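Local coordinates for protein DNA-entry nuclease (Competence-specific nuclease) (Streptococcus agalactiae ILRI112, PDB 4QGO) that probably hydrolyses DNA as a competence-type, virulence-associated nuclease of the beta-beta-alpha (His-Me finger) class, represented here by its catalytic domain without bound metal, at residues L93-N101 with Y217-N225; V135-N143 with I206-M215. The protein carries 1 engineered substitution. All coordinates share one frame; numbering follows the deposited sequence.

Contact 1 (L93-N101 with Y217-N225); sequences LGWHQVATN and YATGEITLN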
loop_
_atom_site.group_PDB
_atom_site.type_symbol
_atom_site.label_atom_id
_atom_site.label_comp_id
_atom_site.label_asym_id
_atom_site.label_seq_id
_atom_site.Cartn_x
_atom_site.Cartn_y
_atom_site.Cartn_z
ATOM N N LEU A 93 9.481 2.073 10.617
ATOM C CA LEU A 93 10.580 2.969 10.295
ATOM C C LEU A 93 10.059 4.356 9.944
ATOM O O LEU A 93 9.065 4.485 9.216
ATOM C CB LEU A 93 11.389 2.406 9.126
ATOM C CG LEU A 93 12.046 1.051 9.373
ATOM C CD1 LEU A 93 12.667 0.565 8.095
ATOM C CD2 LEU A 93 13.103 1.171 10.474
ATOM N N GLY A 94 10.720 5.397 10.456
ATOM C CA GLY A 94 10.351 6.768 10.131
ATOM C C GLY A 94 9.158 7.327 10.889
ATOM O O GLY A 94 8.639 8.388 10.532
ATOM N N TRP A 95 8.709 6.623 11.922
ATOM C CA TRP A 95 7.499 7.027 12.645
ATOM C C TRP A 95 7.716 8.271 13.487
ATOM O O TRP A 95 8.532 8.276 14.422
ATOM C CB TRP A 95 7.018 5.903 13.549
ATOM C CG TRP A 95 5.709 6.186 14.254
ATOM C CD1 TRP A 95 5.536 6.757 15.488
ATOM C CD2 TRP A 95 4.396 5.876 13.767
ATOM N NE1 TRP A 95 4.190 6.833 15.787
ATOM C CE2 TRP A 95 3.473 6.290 14.750
ATOM C CE3 TRP A 95 3.911 5.286 12.590
ATOM C CZ2 TRP A 95 2.094 6.131 14.594
ATOM C CZ3 TRP A 95 2.539 5.126 12.436
ATOM C CH2 TRP A 95 1.647 5.549 13.430
ATOM N N HIS A 96 6.971 9.319 13.159
ATOM C CA HIS A 96 6.990 10.554 13.939
ATOM C C HIS A 96 5.613 11.174 13.900
ATOM O O HIS A 96 5.291 11.960 13.014
ATOM C CB HIS A 96 8.038 11.521 13.389
ATOM C CG HIS A 96 9.438 11.020 13.543
ATOM N ND1 HIS A 96 10.075 10.972 14.764
ATOM C CD2 HIS A 96 10.308 10.507 12.643
ATOM C CE1 HIS A 96 11.287 10.470 14.605
ATOM N NE2 HIS A 96 11.452 10.175 13.328
ATOM N N GLN A 97 4.789 10.790 14.861
ATOM C CA GLN A 97 3.411 11.240 14.889
ATOM C C GLN A 97 3.297 12.743 15.145
ATOM O O GLN A 97 4.090 13.325 15.896
ATOM C CB GLN A 97 2.647 10.474 15.964
ATOM C CG GLN A 97 1.139 10.701 15.963
ATOM C CD GLN A 97 0.484 10.248 14.668
ATOM O OE1 GLN A 97 0.490 10.970 13.673
ATOM N NE2 GLN A 97 -0.076 9.041 14.680
ATOM N N VAL A 98 2.291 13.352 14.520
ATOM C CA VAL A 98 1.990 14.781 14.647
ATOM C C VAL A 98 0.467 14.935 14.693
ATOM O O VAL A 98 -0.234 14.258 13.943
ATOM C CB VAL A 98 2.530 15.577 13.416
ATOM C CG1 VAL A 98 2.096 17.037 13.477
ATOM C CG2 VAL A 98 4.048 15.468 13.304
ATOM N N ALA A 99 -0.051 15.805 15.565
ATOM C CA ALA A 99 -1.461 16.161 15.523
ATOM C C ALA A 99 -1.631 17.158 14.380
ATOM O O ALA A 99 -0.945 18.172 14.342
ATOM C CB ALA A 99 -1.866 16.796 16.855
ATOM N N THR A 100 -2.526 16.864 13.441
ATOM C CA THR A 100 -2.683 17.689 12.243
ATOM C C THR A 100 -3.761 18.758 12.419
ATOM O O THR A 100 -4.463 18.789 13.436
ATOM C CB THR A 100 -3.105 16.830 11.051
ATOM O OG1 THR A 100 -4.330 16.169 11.381
ATOM C CG2 THR A 100 -2.042 15.782 10.736
ATOM N N ASN A 101 -3.872 19.631 11.421
ATOM C CA ASN A 101 -4.982 20.579 11.325
ATOM C C ASN A 101 -5.965 20.162 10.246
ATOM O O ASN A 101 -6.391 20.969 9.423
ATOM C CB ASN A 101 -4.473 21.987 11.054
ATOM C CG ASN A 101 -3.531 22.452 12.120
ATOM O OD1 ASN A 101 -3.918 22.614 13.283
ATOM N ND2 ASN A 101 -2.283 22.646 11.750
ATOM N N TYR A 217 10.740 12.115 3.474
ATOM C CA TYR A 217 10.707 10.651 3.452
ATOM C C TYR A 217 11.996 10.035 3.966
ATOM O O TYR A 217 12.028 8.854 4.319
ATOM C CB TYR A 217 10.373 10.116 2.055
ATOM C CG TYR A 217 8.993 10.524 1.589
ATOM C CD1 TYR A 217 7.854 10.033 2.217
ATOM C CD2 TYR A 217 8.834 11.404 0.526
ATOM C CE1 TYR A 217 6.594 10.420 1.807
ATOM C CE2 TYR A 217 7.576 11.797 0.103
ATOM C CZ TYR A 217 6.462 11.311 0.757
ATOM O OH TYR A 217 5.218 11.709 0.319
ATOM N N ALA A 218 13.068 10.825 4.016
ATOM C CA ALA A 218 14.306 10.315 4.578
ATOM C C ALA A 218 14.124 9.926 6.043
ATOM O O ALA A 218 14.577 8.866 6.467
ATOM C CB ALA A 218 15.437 11.344 4.429
ATOM N N THR A 219 13.452 10.790 6.811
ATOM C CA THR A 219 13.338 10.635 8.262
ATOM C C THR A 219 11.922 10.349 8.760
ATOM O O THR A 219 11.733 9.829 9.859
ATOM C CB THR A 219 13.786 11.927 8.967
ATOM O OG1 THR A 219 13.009 13.013 8.447
ATOM C CG2 THR A 219 15.249 12.206 8.687
ATOM N N GLY A 220 10.930 10.699 7.949
ATOM C CA GLY A 220 9.552 10.673 8.394
ATOM C C GLY A 220 9.114 11.946 9.106
ATOM O O GLY A 220 7.984 12.010 9.575
ATOM N N GLU A 221 9.983 12.957 9.166
ATOM C CA GLU A 221 9.630 14.227 9.824
ATOM C C GLU A 221 8.571 14.980 9.026
ATOM O O GLU A 221 8.703 15.187 7.818
ATOM C CB GLU A 221 10.865 15.113 10.012
ATOM C CG GLU A 221 10.588 16.442 10.712
ATOM C CD GLU A 221 11.778 17.388 10.716
ATOM O OE1 GLU A 221 11.875 18.178 11.679
ATOM O OE2 GLU A 221 12.584 17.375 9.747
ATOM N N ILE A 222 7.523 15.399 9.726
ATOM C CA ILE A 222 6.397 16.061 9.095
ATOM C C ILE A 222 6.396 17.550 9.407
ATOM O O ILE A 222 6.615 17.954 10.555
ATOM C CB ILE A 222 5.095 15.433 9.591
ATOM C CG1 ILE A 222 4.976 14.019 9.022
ATOM C CG2 ILE A 222 3.888 16.291 9.198
ATOM C CD1 ILE A 222 4.011 13.174 9.783
ATOM N N THR A 223 6.142 18.351 8.380
ATOM C CA THR A 223 5.964 19.787 8.544
ATOM C C THR A 223 4.527 20.145 8.170
ATOM O O THR A 223 4.138 20.007 7.016
ATOM C CB THR A 223 6.956 20.547 7.654
ATOM O OG1 THR A 223 8.294 20.184 8.031
ATOM C CG2 THR A 223 6.784 22.051 7.828
ATOM N N LEU A 224 3.738 20.598 9.145
ATOM C CA LEU A 224 2.349 20.967 8.882
ATOM C C LEU A 224 2.288 22.218 8.017
ATOM O O LEU A 224 3.136 23.101 8.147
ATOM C CB LEU A 224 1.602 21.201 10.189
ATOM C CG LEU A 224 1.569 20.007 11.147
ATOM C CD1 LEU A 224 0.852 20.376 12.441
ATOM C CD2 LEU A 224 0.900 18.784 10.500
ATOM N N ASN A 225 1.296 22.294 7.131
ATOM C CA ASN A 225 1.128 23.488 6.304
ATOM C C ASN A 225 0.735 24.665 7.183
ATOM O O ASN A 225 0.176 24.465 8.265
ATOM C CB ASN A 225 0.061 23.289 5.223
ATOM C CG ASN A 225 0.484 22.303 4.139
ATOM O OD1 ASN A 225 1.663 21.974 3.994
ATOM N ND2 ASN A 225 -0.486 21.847 3.357
ATOM O OXT ASN A 225 0.963 25.827 6.825
HETATM O O HOH W 1 5.980 10.189 10.602
HETATM O O HOH W 2 7.024 14.524 12.487
HETATM O O HOH W 3 -1.641 22.510 8.965
#
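Val98 points between Ile222 and Leu224 with its two methyl branches divided between them. In the conformer given here (a second is modelled), CG1, anti to the backbone N (chi1 174°), lies 3.7 Å from CD2 of Leu224, while CG2 lies 3.9 Å from CB of Ile222. Each pair packs alongside, the two side chains pointing in opposite directions. Leu224 also brings CD1 to 3.4 Å from the carbonyl O of Ala99, and Asn101 crosses its tip at about a right angle. Nearer the start of 93-101, the His96 ring turns an edge to Thr219, with CD2 3.2 Å from its O and close to the ring plane. The backbones come closest where two glycines meet: the CA of Gly220 points a hydrogen almost straight at the O of Gly94 (3.3 Å, 165° at the hydrogen), an approach that leaves no room for a side chain on Gly220. Beyond this point the two segments run nearly parallel, and water joins their main chains. One water takes a bond from His96 N and sits 2.9 Å from Gly220 O; a second bridges His96 O and Ile222 N. A third spans Asn101 ND2 and Asn225 O at the C-terminus. The turn before strand 222-224 probably helps place Gly220: Thr219 OG1 accepts from Glu221 N at 3.1 Å in an ST turn, and Gly220 and Glu221 both face Asp216. This is a G1 beta bulge leading into the C-terminal beta hairpin of strands 213-215 and 222-224, with the irregular, extended 93-101 segment lying along strand 222-224.

Contact 2 (V135-N143 with I206-M215); sequences VVTQTAHSN and IPNTQASYTM
Thr139 and Asn208 meet where strand 135-139 turns into the short helix 140-144; strands 108-112 and 135-139 probably supply the two strands of the beta-beta-alpha element of His-Me finger nucleases. The Asn208 amide lies along this strand edge and uses both ends. Its OD1 accepts from Thr139 N at 2.8 Å, in the carbonyl plane, and its ND2 donates to Thr137 O at 3.1 Å, nearly straight (165°). Two bonds to one strand hold the amide flat and fix its rotation; ND2 also bonds Pro186 O. Thr139 is the N-cap of the helix. With OG1 set between the backbone N and the carbonyl carbon (chi1 69°), it accepts from Ser142 N and gives its own proton to Thr209 O at 2.8 Å, approaching from above that carbonyl plane. The Ser142 hydroxyl lies close to Thr139 OG1, to Asn208 OD1 and to a water that also bonds Gln138 NE2 and Ile206 O, so the buried polar groups here share one cluster. Gln210 adds a second side-chain bond at the same helix N-terminus: its OE1 takes the N-H of His141 at 2.9 Å, the donor 51° out of the amide carbonyl plane, while NE2 bonds Asp102. The His141 side chain bonds Tyr104 OH through ND1 and lies about 5 Å from a bound sulfate, which probably comes from the crystallisation liquor but may mark a pocket. CB of Gln210 lies 3.4 Å above the plane of the Tyr213 ring, offset toward its rim. At the far end of that ring, Tyr213 OH, bonded to Ala107 O, stands 3.2 Å from CG2 of Thr139.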
loop_
_atom_site.group_PDB
_atom_site.type_symbol
_atom_site.label_atom_id
_atom_site.label_comp_id
_atom_site.label_asym_id
_atom_site.label_seq_id
_atom_site.Cartn_x
_atom_site.Cartn_y
_atom_site.Cartn_z
ATOM N N VAL A 135 4.661 -3.614 7.781
ATOM C CA VAL A 135 4.103 -2.347 8.257
ATOM C C VAL A 135 5.039 -1.189 7.964
ATOM O O VAL A 135 6.237 -1.260 8.255
ATOM C CB VAL A 135 3.817 -2.392 9.777
ATOM C CG1 VAL A 135 3.240 -1.050 10.242
ATOM C CG2 VAL A 135 2.874 -3.538 10.108
ATOM N N VAL A 136 4.483 -0.128 7.383
ATOM C CA VAL A 136 5.226 1.105 7.141
ATOM C C VAL A 136 4.526 2.288 7.794
ATOM O O VAL A 136 3.380 2.186 8.251
ATOM C CB VAL A 136 5.412 1.396 5.633
ATOM C CG1 VAL A 136 6.279 0.320 4.984
ATOM C CG2 VAL A 136 4.051 1.513 4.913
ATOM N N THR A 137 5.230 3.415 7.846
ATOM C CA THR A 137 4.631 4.675 8.253
ATOM C C THR A 137 3.839 5.207 7.074
ATOM O O THR A 137 4.412 5.523 6.039
ATOM C CB THR A 137 5.712 5.680 8.665
ATOM O OG1 THR A 137 6.394 5.176 9.819
ATOM C CG2 THR A 137 5.103 7.050 8.979
ATOM N N GLN A 138 2.519 5.280 7.221
ATOM C CA GLN A 138 1.657 5.653 6.110
ATOM C C GLN A 138 0.762 6.813 6.514
ATOM O O GLN A 138 0.224 6.844 7.638
ATOM C CB GLN A 138 0.803 4.462 5.664
ATOM C CG GLN A 138 0.066 4.716 4.345
ATOM C CD GLN A 138 -0.614 3.472 3.818
ATOM O OE1 GLN A 138 -1.061 2.622 4.596
ATOM N NE2 GLN A 138 -0.695 3.349 2.496
ATOM N N THR A 139 0.593 7.772 5.613
ATOM C CA THR A 139 -0.274 8.897 5.960
ATOM C C THR A 139 -1.691 8.402 6.287
ATOM O O THR A 139 -2.169 7.409 5.714
ATOM C CB THR A 139 -0.328 9.984 4.874
ATOM O OG1 THR A 139 -1.022 9.475 3.720
ATOM C CG2 THR A 139 1.080 10.435 4.502
ATOM N N ALA A 140 -2.354 9.082 7.219
ATOM C CA ALA A 140 -3.718 8.721 7.565
ATOM C C ALA A 140 -4.611 8.755 6.334
ATOM O O ALA A 140 -5.426 7.856 6.141
ATOM C CB ALA A 140 -4.264 9.653 8.642
ATOM N N HIS A 141 -4.454 9.784 5.497
ATOM C CA HIS A 141 -5.254 9.873 4.289
ATOM C C HIS A 141 -5.052 8.682 3.360
ATOM O O HIS A 141 -6.017 8.080 2.889
ATOM C CB HIS A 141 -4.934 11.131 3.503
ATOM C CG HIS A 141 -5.540 11.123 2.142
ATOM N ND1 HIS A 141 -6.888 11.318 1.928
ATOM C CD2 HIS A 141 -4.995 10.873 0.929
ATOM C CE1 HIS A 141 -7.139 11.226 0.632
ATOM N NE2 HIS A 141 -6.007 10.964 0.004
ATOM N N SER A 142 -3.795 8.364 3.071
ATOM C CA SER A 142 -3.544 7.321 2.085
ATOM C C SER A 142 -3.832 5.916 2.627
ATOM O O SER A 142 -4.153 5.010 1.860
ATOM C CB SER A 142 -2.144 7.449 1.470
ATOM O OG SER A 142 -1.119 7.048 2.373
ATOM N N ASN A 143 -3.753 5.740 3.942
ATOM C CA ASN A 143 -4.169 4.499 4.569
ATOM C C ASN A 143 -5.688 4.331 4.564
ATOM O O ASN A 143 -6.211 3.297 4.146
ATOM C CB ASN A 143 -3.644 4.447 6.012
ATOM C CG ASN A 143 -4.018 3.163 6.718
ATOM O OD1 ASN A 143 -3.428 2.115 6.460
ATOM N ND2 ASN A 143 -4.974 3.234 7.628
ATOM N N ILE A 206 -0.387 4.522 -4.727
ATOM C CA ILE A 206 -1.095 5.375 -3.779
ATOM C C ILE A 206 -0.074 6.306 -3.144
ATOM O O ILE A 206 0.779 5.854 -2.380
ATOM C CB ILE A 206 -1.716 4.549 -2.636
ATOM C CG1 ILE A 206 -2.480 3.326 -3.164
ATOM C CG2 ILE A 206 -2.587 5.447 -1.751
ATOM C CD1 ILE A 206 -3.662 3.651 -3.997
ATOM N N PRO A 207 -0.132 7.609 -3.466
ATOM C CA PRO A 207 0.887 8.497 -2.891
ATOM C C PRO A 207 0.830 8.493 -1.357
ATOM O O PRO A 207 -0.261 8.537 -0.767
ATOM C CB PRO A 207 0.507 9.882 -3.454
ATOM C CG PRO A 207 -0.238 9.547 -4.760
ATOM C CD PRO A 207 -1.034 8.319 -4.394
ATOM N N ASN A 208 2.000 8.432 -0.724
ATOM C CA ASN A 208 2.080 8.481 0.730
ATOM C C ASN A 208 2.131 9.928 1.176
ATOM O O ASN A 208 3.150 10.424 1.684
ATOM C CB ASN A 208 3.293 7.710 1.236
ATOM C CG ASN A 208 3.144 7.302 2.683
ATOM O OD1 ASN A 208 2.046 7.391 3.254
ATOM N ND2 ASN A 208 4.242 6.841 3.290
ATOM N N THR A 209 1.005 10.594 0.961
ATOM C CA THR A 209 0.894 12.036 1.128
ATOM C C THR A 209 -0.397 12.395 1.850
ATOM O O THR A 209 -1.317 11.577 1.969
ATOM C CB THR A 209 0.907 12.755 -0.247
ATOM O OG1 THR A 209 -0.188 12.283 -1.052
ATOM C CG2 THR A 209 2.222 12.505 -0.984
ATOM N N GLN A 210 -0.475 13.642 2.310
ATOM C CA GLN A 210 -1.675 14.151 2.958
ATOM C C GLN A 210 -1.719 15.643 2.617
ATOM O O GLN A 210 -0.681 16.308 2.628
ATOM C CB GLN A 210 -1.578 13.918 4.471
ATOM C CG GLN A 210 -2.869 14.178 5.269
ATOM C CD GLN A 210 -3.056 13.194 6.424
ATOM O OE1 GLN A 210 -2.771 11.998 6.300
ATOM N NE2 GLN A 210 -3.523 13.696 7.555
ATOM N N ALA A 211 -2.902 16.163 2.298
ATOM C CA ALA A 211 -2.998 17.513 1.730
ATOM C C ALA A 211 -2.509 18.607 2.680
ATOM O O ALA A 211 -2.016 19.645 2.242
ATOM C CB ALA A 211 -4.417 17.802 1.282
ATOM N N SER A 212 -2.610 18.361 3.980
ATOM C CA SER A 212 -2.371 19.410 4.969
ATOM C C SER A 212 -0.939 19.476 5.478
ATOM O O SER A 212 -0.636 20.269 6.354
ATOM C CB SER A 212 -3.309 19.229 6.167
ATOM O OG SER A 212 -2.877 18.150 6.980
ATOM N N TYR A 213 -0.054 18.643 4.943
ATOM C CA TYR A 213 1.327 18.680 5.393
ATOM C C TYR A 213 2.292 18.134 4.365
ATOM O O TYR A 213 1.877 17.527 3.380
ATOM C CB TYR A 213 1.488 17.952 6.737
ATOM C CG TYR A 213 1.268 16.437 6.761
ATOM C CD1 TYR A 213 2.192 15.551 6.189
ATOM C CD2 TYR A 213 0.187 15.895 7.447
ATOM C CE1 TYR A 213 2.000 14.181 6.256
ATOM C CE2 TYR A 213 -0.007 14.516 7.528
ATOM C CZ TYR A 213 0.912 13.667 6.938
ATOM O OH TYR A 213 0.739 12.306 7.022
ATOM N N THR A 214 3.582 18.339 4.608
ATOM C CA THR A 214 4.605 17.671 3.822
ATOM C C THR A 214 5.452 16.786 4.723
ATOM O O THR A 214 5.560 17.013 5.921
ATOM C CB THR A 214 5.494 18.671 3.044
ATOM O OG1 THR A 214 6.080 19.608 3.958
ATOM C CG2 THR A 214 4.666 19.407 2.008
ATOM N N MET A 215 6.033 15.753 4.132
ATOM C CA MET A 215 6.892 14.834 4.859
ATOM C C MET A 215 8.257 14.712 4.200
ATOM O O MET A 215 8.357 14.676 2.979
ATOM C CB MET A 215 6.255 13.446 4.930
ATOM C CG MET A 215 7.091 12.459 5.742
ATOM S SD MET A 215 6.458 10.774 5.717
ATOM C CE MET A 215 5.095 10.880 6.865
HETATM O O HOH W 4 0.493 5.425 0.718
#

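In the fold
Along the chain the segments come in the order 93-101, 135-143, 206-215, 217-225, so contact 2 falls within the span that contact 1 brings together. Their centres are 9 Å apart on one side of the chain's centre, contact 2 buried and contact 1 at the surface. They share the C-terminal hairpin: strand 213-215 belongs to contact 2 and its partner 222-224 to contact 1. Leu93 O to Thr137 OG1 and Tyr217 OH to Asn208 O, both 2.8 Å and probable hydrogen bonds, tie them directly. After strand 201-207 the chain end thus packs first on strand 135-139 and its short helix, probably part of the beta-beta-alpha region, then on loop 93-101, which precedes strand 108-112.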